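Local coordinates for protein cysteine synthase (Fusobacterium nucleatum subsp. nucleatum strain ATCC 25586, PDB 5XEN) that probably makes L-cysteine and acetate from O-acetyl-L-serine and hydrogen sulfide, using pyridoxal 5'-phosphate as its cofactor, at residues T17-I22 / Y33-G38. Numbering follows the deposited sequence.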
loop_
_atom_site.group_PDB
_atom_site.type_symbol
_atom_site.label_atom_id
_atom_site.label_comp_id
_atom_site.label_asym_id
_atom_site.label_seq_id
_atom_site.Cartn_x
_atom_site.Cartn_y
_atom_site.Cartn_z
ATOM N N THR B 17 1.653 -6.752 10.626
ATOM C CA THR B 17 0.729 -5.792 10.091
ATOM C C THR B 17 -0.111 -5.224 11.205
ATOM O O THR B 17 -0.290 -5.864 12.241
ATOM C CB THR B 17 -0.185 -6.451 9.046
ATOM O OG1 THR B 17 -0.841 -7.564 9.655
ATOM C CG2 THR B 17 0.651 -6.917 7.856
ATOM N N PRO B 18 -0.667 -4.034 10.977
ATOM C CA PRO B 18 -1.407 -3.411 12.051
ATOM C C PRO B 18 -2.837 -3.924 12.204
ATOM O O PRO B 18 -3.435 -4.478 11.268
ATOM C CB PRO B 18 -1.408 -1.941 11.665
ATOM C CG PRO B 18 -1.357 -1.936 10.184
ATOM C CD PRO B 18 -0.521 -3.142 9.811
ATOM N N LEU B 19 -3.349 -3.760 13.424
ATOM C CA LEU B 19 -4.690 -4.117 13.768
ATOM C C LEU B 19 -5.338 -2.757 14.127
ATOM O O LEU B 19 -4.775 -2.003 14.920
ATOM C CB LEU B 19 -4.566 -5.135 14.918
ATOM C CG LEU B 19 -5.775 -5.891 15.367
ATOM C CD1 LEU B 19 -6.391 -6.692 14.239
ATOM C CD2 LEU B 19 -5.440 -6.760 16.593
ATOM N N VAL B 20 -6.408 -2.352 13.442
ATOM C CA VAL B 20 -6.997 -1.048 13.623
ATOM C C VAL B 20 -8.403 -1.210 14.238
ATOM O O VAL B 20 -9.187 -2.038 13.749
ATOM C CB VAL B 20 -7.116 -0.354 12.252
ATOM C CG1 VAL B 20 -7.542 1.089 12.428
ATOM C CG2 VAL B 20 -5.792 -0.470 11.466
ATOM N N LYS B 21 -8.736 -0.392 15.211
ATOM C CA LYS B 21 -10.064 -0.404 15.803
ATOM C C LYS B 21 -11.047 0.365 14.941
ATOM O O LYS B 21 -10.682 1.394 14.368
ATOM C CB LYS B 21 -10.015 0.172 17.215
ATOM C CG LYS B 21 -11.372 0.208 17.907
ATOM C CD LYS B 21 -11.198 0.370 19.407
ATOM C CE LYS B 21 -12.523 0.136 20.116
ATOM N NZ LYS B 21 -12.403 0.383 21.585
ATOM N N ILE B 22 -12.291 -0.112 14.856
ATOM C CA ILE B 22 -13.355 0.577 14.176
ATOM C C ILE B 22 -14.008 1.614 15.118
ATOM O O ILE B 22 -14.456 1.268 16.211
ATOM C CB ILE B 22 -14.409 -0.424 13.660
ATOM C CG1 ILE B 22 -13.763 -1.369 12.620
ATOM C CG2 ILE B 22 -15.643 0.287 13.109
ATOM C CD1 ILE B 22 -13.366 -0.704 11.308
ATOM N N TYR B 33 -11.902 -5.009 15.393
ATOM C CA TYR B 33 -10.566 -4.667 14.937
ATOM C C TYR B 33 -10.310 -5.293 13.578
ATOM O O TYR B 33 -10.684 -6.452 13.334
ATOM C CB TYR B 33 -9.528 -5.195 15.913
ATOM C CG TYR B 33 -9.688 -4.742 17.358
ATOM C CD1 TYR B 33 -10.504 -5.439 18.238
ATOM C CD2 TYR B 33 -9.036 -3.625 17.829
ATOM C CE1 TYR B 33 -10.670 -5.024 19.557
ATOM C CE2 TYR B 33 -9.191 -3.194 19.147
ATOM C CZ TYR B 33 -9.996 -3.912 20.001
ATOM O OH TYR B 33 -10.135 -3.480 21.309
ATOM N N VAL B 34 -9.688 -4.542 12.685
ATOM C CA VAL B 34 -9.401 -5.032 11.372
ATOM C C VAL B 34 -7.899 -5.216 11.218
ATOM O O VAL B 34 -7.167 -4.291 11.407
ATOM C CB VAL B 34 -9.941 -4.085 10.277
ATOM C CG1 VAL B 34 -9.649 -4.643 8.889
ATOM C CG2 VAL B 34 -11.445 -3.941 10.466
ATOM N N LYS B 35 -7.486 -6.421 10.860
ATOM C CA LYS B 35 -6.075 -6.701 10.611
ATOM C C LYS B 35 -5.759 -6.380 9.169
ATOM O O LYS B 35 -6.299 -6.987 8.267
ATOM C CB LYS B 35 -5.710 -8.136 10.928
ATOM C CG LYS B 35 -4.171 -8.321 10.876
ATOM C CD LYS B 35 -3.681 -9.391 11.802
ATOM C CE LYS B 35 -2.197 -9.649 11.675
ATOM N NZ LYS B 35 -1.404 -8.579 12.258
ATOM N N LEU B 36 -4.962 -5.339 8.960
ATOM C CA LEU B 36 -4.808 -4.774 7.627
ATOM C C LEU B 36 -3.659 -5.442 6.877
ATOM O O LEU B 36 -2.542 -4.942 6.864
ATOM C CB LEU B 36 -4.603 -3.249 7.692
ATOM C CG LEU B 36 -5.751 -2.413 8.254
ATOM C CD1 LEU B 36 -5.299 -0.955 8.409
ATOM C CD2 LEU B 36 -6.981 -2.494 7.360
ATOM N N GLU B 37 -3.956 -6.558 6.230
ATOM C CA GLU B 37 -2.955 -7.287 5.439
ATOM C C GLU B 37 -2.570 -6.600 4.151
ATOM O O GLU B 37 -1.541 -6.947 3.560
ATOM C CB GLU B 37 -3.405 -8.720 5.175
ATOM C CG GLU B 37 -3.589 -9.508 6.473
ATOM C CD GLU B 37 -2.238 -9.839 7.096
ATOM O OE1 GLU B 37 -1.411 -10.487 6.412
ATOM O OE2 GLU B 37 -2.004 -9.455 8.257
ATOM N N GLY B 38 -3.354 -5.602 3.743
ATOM C CA GLY B 38 -2.973 -4.685 2.690
ATOM C C GLY B 38 -1.727 -3.869 2.986
ATOM O O GLY B 38 -1.122 -3.326 2.076
#
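Val20 and Val34 face each other as an antiparallel hydrogen-bonded pair: Val20 N donates to Val34 O, and Val34 N returns a bond to Val20 O at 2.8 Å. A third, nearly straight bond, from Leu36 N to Pro18 O (N-H...O 170°), carries the pairing on to Pro18. The non-hydrogen-bonded pairs Leu19-Lys35 and Lys21-Tyr33 flank the valines and put their side chains on the other face of the sheet.

Lys35 can be followed from root to tip. Its CB packs 3.7 Å from Leu19 CD1. With CG anti to the backbone N (chi1 -171°), the chain runs toward Thr17, whose OG1 lies 3.6 Å from CG and stays beside CD. CE comes closer still to that hydroxyl, and a bend at the last torsion (chi4 73°) brings NZ to within 2.9 Å of Thr17 OG1. NZ also makes a weak bond to Thr17 O and a salt bridge to Glu163 of helix 151-167.

Thr17 OG1 thus accepts from Lys35 NZ and donates to Glu37 OE2 at 2.6 Å, reaching this oxygen from above the carboxylate plane. The other carboxylate oxygen, Glu37 OE1, is engaged by Arg48 and Thr45, so the acid ties the strand end to the start of helix 46-59.

At the far end, Tyr33 CD2 lies 3.9 Å from Lys21 CA, the ring set obliquely to the lysine, whose ammonium pairs with Glu31.

Strands 19-21 and 31-36 form a beta hairpin whose first strand is the outermost of the mixed sheet within this chain of a fold-type II PLP enzyme; Leu19 and Val20 extend that sheet into the second subunit through parallel pairing.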